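Local coordinates for protein uncharacterized aldehyde dehydrogenase AldY (PDB 4DNG) that probably oxidises aldehydes to carboxylates with NAD+ as the hydride acceptor, and may help protect Bacillus subtilis against stress from ethanol and related compounds, at residues A38-G43 with L208-I214; M88-R92 with D318-P322; I139-L144 with V465-T471. All coordinates share one frame; numbering follows the deposited sequence.

Interaction 1 (A38-G43 with L208-I214); sequences ASLATG and LTDVKEI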
ATOM      1  N   ALA A  38      29.798  10.665 -17.208  1.00 67.03           N
ATOM      2  CA  ALA A  38      29.652   9.855 -16.018  1.00 72.84           C
ATOM      3  C   ALA A  38      29.777   8.396 -16.395  1.00 74.30           C
ATOM      4  O   ALA A  38      29.177   7.946 -17.384  1.00 75.94           O
ATOM      5  CB  ALA A  38      28.321  10.129 -15.336  1.00 69.25           C
ATOM      6  N   SER A  39      30.571   7.676 -15.610  1.00 67.03           N
ATOM      7  CA  SER A  39      30.717   6.231 -15.738  1.00 69.11           C
ATOM      8  C   SER A  39      29.539   5.544 -15.054  1.00 76.17           C
ATOM      9  O   SER A  39      29.128   5.937 -13.952  1.00 78.86           O
ATOM     10  CB  SER A  39      32.018   5.774 -15.095  1.00 65.84           C
ATOM     11  OG  SER A  39      31.968   6.004 -13.704  1.00 65.76           O
ATOM     12  N   LEU A  40      29.025   4.507 -15.711  1.00 70.13           N
ATOM     13  CA  LEU A  40      27.804   3.833 -15.304  1.00 64.21           C
ATOM     14  C   LEU A  40      28.116   2.687 -14.356  1.00 66.26           C
ATOM     15  O   LEU A  40      28.934   1.824 -14.662  1.00 67.11           O
ATOM     16  CB  LEU A  40      27.078   3.310 -16.546  1.00 59.02           C
ATOM     17  CG  LEU A  40      26.728   4.427 -17.531  1.00 57.50           C
ATOM     18  CD1 LEU A  40      25.992   3.895 -18.758  1.00 54.17           C
ATOM     19  CD2 LEU A  40      25.905   5.484 -16.803  1.00 56.21           C
ATOM     20  N   ALA A  41      27.459   2.676 -13.206  1.00 61.32           N
ATOM     21  CA  ALA A  41      27.676   1.638 -12.207  1.00 63.59           C
ATOM     22  C   ALA A  41      26.981   0.338 -12.631  1.00 69.72           C
ATOM     23  O   ALA A  41      26.085   0.361 -13.478  1.00 72.25           O
ATOM     24  CB  ALA A  41      27.159   2.111 -10.864  1.00 61.85           C
ATOM     25  N   THR A  42      27.380  -0.788 -12.040  1.00 70.92           N
ATOM     26  CA  THR A  42      26.897  -2.097 -12.502  1.00 74.14           C
ATOM     27  C   THR A  42      25.862  -2.692 -11.594  1.00 67.64           C
ATOM     28  O   THR A  42      25.751  -2.303 -10.414  1.00 67.46           O
ATOM     29  CB  THR A  42      28.012  -3.157 -12.520  1.00 75.81           C
ATOM     30  OG1 THR A  42      28.351  -3.492 -11.171  1.00 78.78           O
ATOM     31  CG2 THR A  42      29.231  -2.648 -13.243  1.00 78.12           C
ATOM     32  N   GLY A  43      25.141  -3.677 -12.133  1.00 59.12           N
ATOM     33  CA  GLY A  43      24.313  -4.568 -11.309  1.00 56.40           C
ATOM     34  C   GLY A  43      24.960  -4.975  -9.991  1.00 59.46           C
ATOM     35  O   GLY A  43      24.364  -4.800  -8.920  1.00 62.01           O
ATOM     36  N   LEU A 208      24.728   6.240 -10.123  1.00 60.49           N
ATOM     37  CA  LEU A 208      24.802   6.766 -11.479  1.00 60.34           C
ATOM     38  C   LEU A 208      24.909   5.591 -12.424  1.00 56.04           C
ATOM     39  O   LEU A 208      25.925   4.908 -12.484  1.00 62.92           O
ATOM     40  CB  LEU A 208      25.985   7.721 -11.631  1.00 59.73           C
ATOM     41  CG  LEU A 208      25.608   9.187 -11.448  1.00 63.99           C
ATOM     42  CD1 LEU A 208      24.937   9.420 -10.108  1.00 66.51           C
ATOM     43  CD2 LEU A 208      26.834  10.082 -11.596  1.00 61.58           C
ATOM     44  N   THR A 209      23.834   5.328 -13.130  1.00 54.42           N
ATOM     45  CA  THR A 209      23.755   4.141 -13.926  1.00 54.55           C
ATOM     46  C   THR A 209      22.597   4.248 -14.880  1.00 51.56           C
ATOM     47  O   THR A 209      22.012   5.313 -15.033  1.00 54.12           O
ATOM     48  CB  THR A 209      23.638   2.892 -13.035  1.00 58.89           C
ATOM     49  OG1 THR A 209      23.607   1.724 -13.861  1.00 65.47           O
ATOM     50  CG2 THR A 209      22.382   2.973 -12.171  1.00 56.91           C
ATOM     51  N   ASP A 210      22.274   3.154 -15.556  1.00 55.93           N
ATOM     52  CA  ASP A 210      21.114   3.164 -16.432  1.00 53.77           C
ATOM     53  C   ASP A 210      20.481   1.789 -16.412  1.00 57.48           C
ATOM     54  O   ASP A 210      21.029   0.835 -15.847  1.00 58.27           O
ATOM     55  CB  ASP A 210      21.460   3.674 -17.858  1.00 52.44           C
ATOM     56  CG  ASP A 210      22.352   2.715 -18.648  1.00 64.77           C
ATOM     57  OD1 ASP A 210      22.807   1.706 -18.073  1.00 72.67           O
ATOM     58  OD2 ASP A 210      22.601   2.962 -19.857  1.00 70.60           O
ATOM     59  N   VAL A 211      19.294   1.696 -16.975  1.00 64.68           N
ATOM     60  CA  VAL A 211      18.575   0.439 -16.949  1.00 66.01           C
ATOM     61  C   VAL A 211      19.307  -0.616 -17.780  1.00 63.33           C
ATOM     62  O   VAL A 211      19.284  -1.811 -17.467  1.00 63.23           O
ATOM     63  CB  VAL A 211      17.109   0.662 -17.325  1.00 62.42           C
ATOM     64  CG1 VAL A 211      16.432  -0.650 -17.607  1.00 56.81           C
ATOM     65  CG2 VAL A 211      16.408   1.415 -16.178  1.00 56.41           C
ATOM     66  N   LYS A 212      20.022  -0.158 -18.800  1.00 57.88           N
ATOM     67  CA  LYS A 212      20.867  -1.044 -19.577  1.00 60.16           C
ATOM     68  C   LYS A 212      21.867  -1.810 -18.665  1.00 61.69           C
ATOM     69  O   LYS A 212      22.162  -2.977 -18.895  1.00 60.42           O
ATOM     70  CB  LYS A 212      21.591  -0.254 -20.648  1.00 59.69           C
ATOM     71  CG  LYS A 212      20.681   0.161 -21.784  1.00 63.87           C
ATOM     72  CD  LYS A 212      21.397   1.064 -22.767  1.00 69.08           C
ATOM     73  CE  LYS A 212      20.551   1.307 -24.007  1.00 71.91           C
ATOM     74  NZ  LYS A 212      21.264   2.131 -25.033  1.00 70.16           N
ATOM     75  N   GLU A 213      22.385  -1.156 -17.633  1.00 58.97           N
ATOM     76  CA  GLU A 213      23.215  -1.855 -16.665  1.00 59.62           C
ATOM     77  C   GLU A 213      22.380  -2.689 -15.699  1.00 57.71           C
ATOM     78  O   GLU A 213      22.706  -3.825 -15.410  1.00 55.96           O
ATOM     79  CB  GLU A 213      24.108  -0.889 -15.893  1.00 57.34           C
ATOM     80  CG  GLU A 213      25.351  -0.450 -16.649  1.00 67.83           C
ATOM     81  CD  GLU A 213      26.148  -1.601 -17.242  1.00 75.25           C
ATOM     82  OE1 GLU A 213      26.521  -2.512 -16.479  1.00 77.40           O
ATOM     83  OE2 GLU A 213      26.423  -1.578 -18.468  1.00 77.55           O
ATOM     84  N   ILE A 214      21.265  -2.141 -15.259  1.00 63.04           N
ATOM     85  CA  ILE A 214      20.689  -2.555 -14.007  1.00 60.02           C
ATOM     86  C   ILE A 214      19.381  -3.317 -14.120  1.00 59.19           C
ATOM     87  O   ILE A 214      18.949  -3.948 -13.176  1.00 63.52           O
ATOM     88  CB  ILE A 214      20.724  -1.323 -13.069  1.00 62.30           C
ATOM     89  CG1 ILE A 214      21.848  -1.543 -12.054  1.00 58.59           C
ATOM     90  CG2 ILE A 214      19.354  -0.845 -12.540  1.00 53.03           C
ATOM     91  CD1 ILE A 214      22.362  -0.277 -11.418  1.00 70.37           C
TER

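Interaction 2 (M88-R92 with D318-P322); sequences MMIAR and DQTDP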
ATOM      1  N   MET A  88      21.757  27.518 -11.267  1.00 76.22           N
ATOM      2  CA  MET A  88      22.418  27.469 -12.560  1.00 72.42           C
ATOM      3  C   MET A  88      22.554  26.046 -13.067  1.00 71.06           C
ATOM      4  O   MET A  88      22.146  25.760 -14.189  1.00 75.92           O
ATOM      5  CB  MET A  88      23.789  28.156 -12.508  1.00 71.32           C
ATOM      6  CG  MET A  88      24.383  28.406 -13.890  1.00 84.07           C
ATOM      7  SD  MET A  88      23.260  29.285 -15.015  1.00 95.11           S
ATOM      8  CE  MET A  88      23.461  30.978 -14.453  1.00 96.64           C
ATOM      9  N   MET A  89      23.107  25.158 -12.239  1.00 68.62           N
ATOM     10  CA  MET A  89      23.297  23.758 -12.628  1.00 72.14           C
ATOM     11  C   MET A  89      21.986  22.990 -12.932  1.00 67.96           C
ATOM     12  O   MET A  89      21.926  22.250 -13.922  1.00 67.38           O
ATOM     13  CB  MET A  89      24.165  23.016 -11.610  1.00 78.91           C
ATOM     14  CG  MET A  89      24.503  21.577 -12.008  1.00 86.63           C
ATOM     15  SD  MET A  89      25.406  21.376 -13.561  1.00 85.69           S
ATOM     16  CE  MET A  89      26.933  22.214 -13.163  1.00 83.90           C
ATOM     17  N   ILE A  90      20.949  23.178 -12.105  1.00 63.94           N
ATOM     18  CA  ILE A  90      19.625  22.612 -12.397  1.00 61.31           C
ATOM     19  C   ILE A  90      19.138  23.074 -13.765  1.00 60.45           C
ATOM     20  O   ILE A  90      18.625  22.279 -14.535  1.00 60.93           O
ATOM     21  CB  ILE A  90      18.549  22.982 -11.344  1.00 62.16           C
ATOM     22  CG1 ILE A  90      18.842  22.313  -9.988  1.00 62.83           C
ATOM     23  CG2 ILE A  90      17.162  22.565 -11.823  1.00 52.17           C
ATOM     24  CD1 ILE A  90      18.157  23.007  -8.829  1.00 59.09           C
ATOM     25  N   ALA A  91      19.289  24.364 -14.050  1.00 59.09           N
ATOM     26  CA  ALA A  91      18.944  24.896 -15.354  1.00 65.75           C
ATOM     27  C   ALA A  91      19.762  24.235 -16.489  1.00 68.59           C
ATOM     28  O   ALA A  91      19.180  23.696 -17.429  1.00 65.65           O
ATOM     29  CB  ALA A  91      19.101  26.413 -15.372  1.00 69.18           C
ATOM     30  N   ARG A  92      21.091  24.229 -16.370  1.00 71.24           N
ATOM     31  CA  ARG A  92      21.959  23.660 -17.416  1.00 73.53           C
ATOM     32  C   ARG A  92      21.641  22.202 -17.729  1.00 73.89           C
ATOM     33  O   ARG A  92      21.577  21.826 -18.896  1.00 71.67           O
ATOM     34  CB  ARG A  92      23.448  23.787 -17.074  1.00 76.65           C
ATOM     35  CG  ARG A  92      23.832  25.050 -16.317  1.00 84.01           C
ATOM     36  CD  ARG A  92      25.144  25.663 -16.794  1.00 91.57           C
ATOM     37  NE  ARG A  92      26.345  24.865 -16.515  1.00 90.96           N
ATOM     38  CZ  ARG A  92      26.980  24.117 -17.418  1.00 89.90           C
ATOM     39  NH1 ARG A  92      26.512  24.036 -18.661  1.00101.39           N
ATOM     40  NH2 ARG A  92      28.076  23.439 -17.083  1.00 77.52           N
ATOM     41  N   ASP A 318      17.505  30.525 -24.529  1.00 85.07           N
ATOM     42  CA  ASP A 318      18.505  30.036 -23.592  1.00 84.30           C
ATOM     43  C   ASP A 318      17.957  30.118 -22.185  1.00 81.61           C
ATOM     44  O   ASP A 318      17.585  31.181 -21.710  1.00 85.75           O
ATOM     45  CB  ASP A 318      19.809  30.822 -23.701  1.00 87.41           C
ATOM     46  CG  ASP A 318      20.976  30.100 -23.060  1.00 90.46           C
ATOM     47  OD1 ASP A 318      20.739  29.159 -22.264  1.00 93.96           O
ATOM     48  OD2 ASP A 318      22.133  30.472 -23.351  1.00 92.53           O
ATOM     49  N   GLN A 319      17.921  28.974 -21.530  1.00 77.95           N
ATOM     50  CA  GLN A 319      17.265  28.807 -20.238  1.00 82.08           C
ATOM     51  C   GLN A 319      18.134  29.313 -19.079  1.00 89.23           C
ATOM     52  O   GLN A 319      17.641  29.597 -17.979  1.00 89.98           O
ATOM     53  CB  GLN A 319      17.004  27.334 -20.082  1.00 76.43           C
ATOM     54  CG  GLN A 319      17.984  26.572 -20.965  1.00 77.45           C
ATOM     55  CD  GLN A 319      18.746  25.550 -20.188  1.00 81.92           C
ATOM     56  OE1 GLN A 319      19.546  24.801 -20.738  1.00 84.52           O
ATOM     57  NE2 GLN A 319      18.496  25.507 -18.889  1.00 87.20           N
ATOM     58  N   THR A 320      19.432  29.421 -19.333  1.00 88.16           N
ATOM     59  CA  THR A 320      20.344  30.007 -18.368  1.00 88.63           C
ATOM     60  C   THR A 320      20.166  31.525 -18.280  1.00 86.99           C
ATOM     61  O   THR A 320      20.664  32.147 -17.353  1.00 87.95           O
ATOM     62  CB  THR A 320      21.798  29.670 -18.696  1.00 91.95           C
ATOM     63  OG1 THR A 320      22.192  30.400 -19.863  1.00 89.03           O
ATOM     64  CG2 THR A 320      21.952  28.151 -18.925  1.00 90.19           C
ATOM     65  N   ASP A 321      19.445  32.106 -19.237  1.00 84.63           N
ATOM     66  CA  ASP A 321      19.058  33.518 -19.205  1.00 88.27           C
ATOM     67  C   ASP A 321      17.894  33.699 -18.220  1.00 94.28           C
ATOM     68  O   ASP A 321      16.858  33.042 -18.366  1.00 99.98           O
ATOM     69  CB  ASP A 321      18.681  33.955 -20.631  1.00 93.18           C
ATOM     70  CG  ASP A 321      18.183  35.408 -20.731  1.00 96.57           C
ATOM     71  OD1 ASP A 321      17.473  35.917 -19.834  1.00102.57           O
ATOM     72  OD2 ASP A 321      18.473  36.032 -21.767  1.00 90.54           O
ATOM     73  N   PRO A 322      18.055  34.595 -17.212  1.00100.18           N
ATOM     74  CA  PRO A 322      17.057  34.755 -16.126  1.00 98.98           C
ATOM     75  C   PRO A 322      15.687  35.332 -16.544  1.00106.42           C
ATOM     76  O   PRO A 322      14.797  35.462 -15.694  1.00111.99           O
ATOM     77  CB  PRO A 322      17.760  35.694 -15.126  1.00 93.71           C
ATOM     78  CG  PRO A 322      18.776  36.421 -15.924  1.00 91.42           C
ATOM     79  CD  PRO A 322      19.204  35.513 -17.043  1.00 95.54           C
TER

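Interaction 3 (I139-L144 with V465-T471); sequences IYRLPL and VEEFTVT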
ATOM      1  N   ILE A 139       2.169   0.657  21.183  1.00107.06           N
ATOM      2  CA  ILE A 139       2.486   0.834  19.785  1.00100.19           C
ATOM      3  C   ILE A 139       3.711   1.728  19.671  1.00 94.39           C
ATOM      4  O   ILE A 139       3.785   2.785  20.300  1.00 95.82           O
ATOM      5  CB  ILE A 139       1.285   1.394  19.004  1.00 97.77           C
ATOM      6  CG1 ILE A 139       0.142   0.373  19.029  1.00 97.75           C
ATOM      7  CG2 ILE A 139       1.682   1.732  17.575  1.00 94.46           C
ATOM      8  CD1 ILE A 139      -1.232   0.966  18.803  1.00101.30           C
ATOM      9  N   TYR A 140       4.679   1.265  18.888  1.00 82.98           N
ATOM     10  CA  TYR A 140       5.901   1.998  18.653  1.00 84.31           C
ATOM     11  C   TYR A 140       6.014   2.366  17.197  1.00 82.85           C
ATOM     12  O   TYR A 140       5.518   1.657  16.311  1.00 85.33           O
ATOM     13  CB  TYR A 140       7.106   1.160  19.028  1.00 88.54           C
ATOM     14  CG  TYR A 140       7.149   0.759  20.465  1.00 91.70           C
ATOM     15  CD1 TYR A 140       6.323  -0.250  20.945  1.00 87.49           C
ATOM     16  CD2 TYR A 140       8.038   1.368  21.351  1.00 97.86           C
ATOM     17  CE1 TYR A 140       6.363  -0.631  22.270  1.00 90.95           C
ATOM     18  CE2 TYR A 140       8.088   0.988  22.682  1.00 93.67           C
ATOM     19  CZ  TYR A 140       7.245  -0.014  23.130  1.00 97.45           C
ATOM     20  OH  TYR A 140       7.267  -0.407  24.447  1.00114.40           O
ATOM     21  N   ARG A 141       6.684   3.488  16.973  1.00 84.91           N
ATOM     22  CA  ARG A 141       6.919   4.043  15.663  1.00 81.33           C
ATOM     23  C   ARG A 141       8.382   3.799  15.383  1.00 80.58           C
ATOM     24  O   ARG A 141       9.259   4.418  15.996  1.00 83.17           O
ATOM     25  CB  ARG A 141       6.637   5.543  15.678  1.00 85.25           C
ATOM     26  CG  ARG A 141       7.146   6.286  14.448  1.00 90.84           C
ATOM     27  CD  ARG A 141       6.112   6.309  13.347  1.00 88.50           C
ATOM     28  NE  ARG A 141       4.968   7.144  13.680  1.00 92.35           N
ATOM     29  CZ  ARG A 141       3.716   6.821  13.384  1.00 94.67           C
ATOM     30  NH1 ARG A 141       3.450   5.681  12.764  1.00102.19           N
ATOM     31  NH2 ARG A 141       2.729   7.629  13.715  1.00 93.16           N
ATOM     32  N   LEU A 142       8.636   2.892  14.452  1.00 75.67           N
ATOM     33  CA  LEU A 142       9.985   2.471  14.124  1.00 76.14           C
ATOM     34  C   LEU A 142      10.273   2.774  12.655  1.00 70.28           C
ATOM     35  O   LEU A 142       9.347   2.959  11.872  1.00 70.98           O
ATOM     36  CB  LEU A 142      10.124   0.958  14.407  1.00 82.27           C
ATOM     37  CG  LEU A 142      10.771   0.411  15.695  1.00 87.42           C
ATOM     38  CD1 LEU A 142      10.271   1.061  16.980  1.00 77.99           C
ATOM     39  CD2 LEU A 142      10.564  -1.096  15.771  1.00 93.00           C
ATOM     40  N   PRO A 143      11.559   2.807  12.265  1.00 73.37           N
ATOM     41  CA  PRO A 143      11.919   2.949  10.830  1.00 64.05           C
ATOM     42  C   PRO A 143      11.397   1.794   9.935  1.00 64.94           C
ATOM     43  O   PRO A 143      11.092   0.707  10.429  1.00 67.86           O
ATOM     44  CB  PRO A 143      13.451   2.971  10.845  1.00 64.71           C
ATOM     45  CG  PRO A 143      13.865   2.452  12.191  1.00 73.39           C
ATOM     46  CD  PRO A 143      12.742   2.734  13.147  1.00 74.52           C
ATOM     47  N   LEU A 144      11.270   2.027   8.632  1.00 64.27           N
ATOM     48  CA  LEU A 144      10.825   0.960   7.722  1.00 67.39           C
ATOM     49  C   LEU A 144      11.978   0.043   7.376  1.00 71.79           C
ATOM     50  O   LEU A 144      11.830  -1.184   7.379  1.00 75.68           O
ATOM     51  CB  LEU A 144      10.252   1.556   6.449  1.00 66.28           C
ATOM     52  CG  LEU A 144       9.633   0.650   5.399  1.00 66.19           C
ATOM     53  CD1 LEU A 144       8.634  -0.359   5.963  1.00 55.49           C
ATOM     54  CD2 LEU A 144       8.961   1.577   4.402  1.00 67.23           C
ATOM     55  N   VAL A 465       4.938  10.394   7.392  1.00 73.82           N
ATOM     56  CA  VAL A 465       5.497   9.644   8.528  1.00 72.94           C
ATOM     57  C   VAL A 465       5.052   8.180   8.497  1.00 72.39           C
ATOM     58  O   VAL A 465       5.875   7.286   8.650  1.00 76.73           O
ATOM     59  CB  VAL A 465       5.174  10.343   9.885  1.00 73.19           C
ATOM     60  CG1 VAL A 465       5.281   9.393  11.067  1.00 72.07           C
ATOM     61  CG2 VAL A 465       6.092  11.543  10.096  1.00 66.47           C
ATOM     62  N   GLU A 466       3.763   7.937   8.262  1.00 74.98           N
ATOM     63  CA  GLU A 466       3.246   6.569   8.118  1.00 72.54           C
ATOM     64  C   GLU A 466       3.920   5.838   6.953  1.00 75.82           C
ATOM     65  O   GLU A 466       4.142   4.638   7.041  1.00 73.95           O
ATOM     66  CB  GLU A 466       1.720   6.532   7.908  1.00 75.08           C
ATOM     67  CG  GLU A 466       0.868   7.406   8.830  1.00 91.50           C
ATOM     68  CD  GLU A 466       0.923   7.006  10.303  1.00112.96           C
ATOM     69  OE1 GLU A 466       1.054   5.801  10.623  1.00106.89           O
ATOM     70  OE2 GLU A 466       0.819   7.917  11.156  1.00129.72           O
ATOM     71  N   GLU A 467       4.246   6.560   5.875  1.00 74.81           N
ATOM     72  CA  GLU A 467       4.780   5.934   4.655  1.00 72.17           C
ATOM     73  C   GLU A 467       6.182   5.407   4.876  1.00 65.59           C
ATOM     74  O   GLU A 467       6.533   4.350   4.365  1.00 68.78           O
ATOM     75  CB  GLU A 467       4.761   6.894   3.452  1.00 81.99           C
ATOM     76  CG  GLU A 467       3.455   6.950   2.658  1.00102.30           C
ATOM     77  CD  GLU A 467       3.523   7.913   1.464  1.00120.79           C
ATOM     78  OE1 GLU A 467       2.947   9.024   1.545  1.00126.39           O
ATOM     79  OE2 GLU A 467       4.160   7.571   0.441  1.00109.10           O
ATOM     80  N   PHE A 468       6.964   6.126   5.673  1.00 65.91           N
ATOM     81  CA  PHE A 468       8.381   5.804   5.871  1.00 60.83           C
ATOM     82  C   PHE A 468       8.659   5.175   7.225  1.00 60.16           C
ATOM     83  O   PHE A 468       9.815   4.948   7.590  1.00 59.98           O
ATOM     84  CB  PHE A 468       9.254   7.050   5.638  1.00 61.90           C
ATOM     85  CG  PHE A 468       9.263   7.501   4.203  1.00 64.25           C
ATOM     86  CD1 PHE A 468      10.193   6.986   3.305  1.00 65.27           C
ATOM     87  CD2 PHE A 468       8.313   8.410   3.741  1.00 64.32           C
ATOM     88  CE1 PHE A 468      10.194   7.382   1.973  1.00 67.47           C
ATOM     89  CE2 PHE A 468       8.305   8.803   2.417  1.00 68.50           C
ATOM     90  CZ  PHE A 468       9.246   8.287   1.530  1.00 68.82           C
ATOM     91  N   THR A 469       7.603   4.878   7.972  1.00 67.77           N
ATOM     92  CA  THR A 469       7.779   4.163   9.239  1.00 73.28           C
ATOM     93  C   THR A 469       6.882   2.971   9.315  1.00 72.63           C
ATOM     94  O   THR A 469       5.876   2.906   8.602  1.00 72.63           O
ATOM     95  CB  THR A 469       7.505   5.045  10.471  1.00 68.49           C
ATOM     96  OG1 THR A 469       6.121   5.439  10.497  1.00 67.35           O
ATOM     97  CG2 THR A 469       8.422   6.273  10.464  1.00 59.49           C
ATOM     98  N   VAL A 470       7.247   2.031  10.185  1.00 72.67           N
ATOM     99  CA  VAL A 470       6.359   0.923  10.510  1.00 70.83           C
ATOM    100  C   VAL A 470       5.727   1.056  11.909  1.00 75.55           C
ATOM    101  O   VAL A 470       6.287   1.646  12.846  1.00 75.08           O
ATOM    102  CB  VAL A 470       7.053  -0.426  10.298  1.00 87.82           C
ATOM    103  CG1 VAL A 470       7.986  -0.751  11.455  1.00 82.87           C
ATOM    104  CG2 VAL A 470       6.018  -1.525  10.087  1.00107.12           C
ATOM    105  N   THR A 471       4.523   0.532  12.033  1.00 84.78           N
ATOM    106  CA  THR A 471       3.833   0.519  13.311  1.00 82.11           C
ATOM    107  C   THR A 471       4.123  -0.819  13.970  1.00 77.21           C
ATOM    108  O   THR A 471       3.794  -1.873  13.416  1.00 78.75           O
ATOM    109  CB  THR A 471       2.326   0.757  13.103  1.00 91.37           C
ATOM    110  OG1 THR A 471       2.081   2.167  13.095  1.00 91.75           O
ATOM    111  CG2 THR A 471       1.484   0.111  14.200  1.00106.80           C
TER

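Interaction 1 (A38-G43 with L208-I214)
The methyl CD1 of L40 sits over one face of the D210 carboxylate, nearly equidistant from its three atoms, with OD2 the nearest to CD1 at 3.7 Å. From the other side of that plane the backbone N of E213 comes up to D210 OD1, 2.9 Å from N to OD1. This is the N-cap of the short helix 211-214, which follows strand 204-206 in the NAD-binding domain, and the residues laid against it lead from the N-terminal β-hairpin (23-27 with 34-39) into helix 43-60. D210 OD1 also forms a salt bridge with R22, just before the first hairpin strand, and R22 holds E213 OE2 as well, so one arginine ties both acids of the turn to the start of the hairpin. With an alanine in place of D210, the E213 N-H would probably lose its side-chain cap, R22 one of its two carboxylates, and L40 CD1 the flat surface it rests on.

Two bonds join the segments directly. A41 N donates to L208 O at 2.8 Å, almost straight (166°) and in the carbonyl plane; the CA of L40 also approaches that oxygen. The carbonyl oxygen of the same residue, A41, accepts from T209 OG1, whose position anti to the backbone N (chi1 -178°) carries the hydroxyl across the gap. The hydroxyl comes in tilted 34° from the A41 carbonyl plane. A41 O is thus gripped by a hydroxyl and flanked by the CB and CG of E213, whose chain bends at its second torsion to bring the carboxylate past T42. At one end A38 CB packs on L208 CD2; at the other, I214 CG1 lies 3.9 Å from G43 N.

Interaction 2 (M88-R92 with D318-P322)
An Asx turn nested in a type I β-turn, D318 to D321, presents Q319 and T320 to the flank of helix 83-94, where they meet A91 and M88. The turn belongs to the loop that leaves helix 297-313 of the catalytic domain, whereas helix 83-94 lies in the N-terminal half of the chain, close to helices 98-118 and 183-196. In the modular architecture of aldehyde dehydrogenases, the contact therefore joins the periphery of the catalytic domain to the helices packed about the NAD-binding part, away from the catalytic residues.

The one polar link across the gap is made by Q319. Its CB is directed at the helix, and a bend at the second torsion (chi2 126°) turns the amide nitrogen NE2 to the carbonyl oxygen of A91. The modelled separation of NE2 and A91 O, 2.4 Å, is too short to be taken literally; the pairing is plausible but its length is doubtful. Q319 NE2 also makes a weak bond to G96 O, placing the amide near carbonyls from the end of the helix and just beyond it.

Beside this pair the contact is apolar. M88, bent at its second and third torsions, brings SD to 4.0 Å from T320 CB, the two side chains crossing obliquely. The methyl CE of M88 reaches toward the carbonyl oxygen of T320 as well.

T320 is held in turn by D318. Both the hydroxyl OG1 and the backbone N of T320 donate to D318 OD1, so one carboxylate oxygen fixes the residue's backbone and its rotamer together. The donors come from the same face of the carboxylate, well out of its plane, T320 OG1 lying 3.1 Å from D318 OD1.

Interaction 3 (I139-L144 with V465-T471)
L142 and V470 form the hydrogen-bonded pair of a short antiparallel bridge between strands 135-150 and 469-477. L142 N donates to V470 O almost linearly (3.1 Å, 178°), and V470 N returns a bond to L142 O at 2.8 Å. R141 with T471 and P143 with T469 are the non-hydrogen-bonded pairs beside it; beyond the proline, L144 N makes a weak bond to F468 O.

The charged contact centres on R141. Bends at its second and third torsions (chi2 89°) fold the chain back over T469, and the guanidinium meets the E466 carboxylate with their planes 82° apart. This steep angle goes with a weakly bonded salt bridge, NH1 to OE1 and NH2 to OE2 each at 3.2 Å. V465 CG1 lies over one face of the R141 guanidinium, displaced toward its rim at NE. T469 OG1 donates to V465 O at 2.6 Å, tying the first strand residue back to the preceding helix.

Among apolar groups, V470 CG1 packs on L142 CB, and I139 CG2 meets T471 CG2 at 3.7 Å.

The bridge thus joins helix 462-468 and the C-terminal strand to the long strand that runs from the oligomerisation arm into the NAD-binding sheet. R249 of strand 249-254 bonds E467 O and T469 O, strand 226-231 backs F468 and L144, and on the subunit interface Y140 OH bonds E422 of the second subunit.

The three contacts alternate along the sequence and share no atoms. Interactions 1 and 2 are the closer pair, with centres about 27 Å and nearest atoms about 12 Å apart; interaction 3 lies about 32 Å from interaction 1 and about 39 Å from interaction 2, centre to centre, across the chain's middle from the latter. Interaction 1 follows a strand of the NAD-binding sheet; strands of it form interaction 3. The I214 side chain is about 11 Å from that of V235, in the probable NAD+ site, and the E467 side chain about 9 Å from that of E253, a predicted active-site residue. Interaction 2 is remote from both; interaction 3 alone adjoins the second subunit.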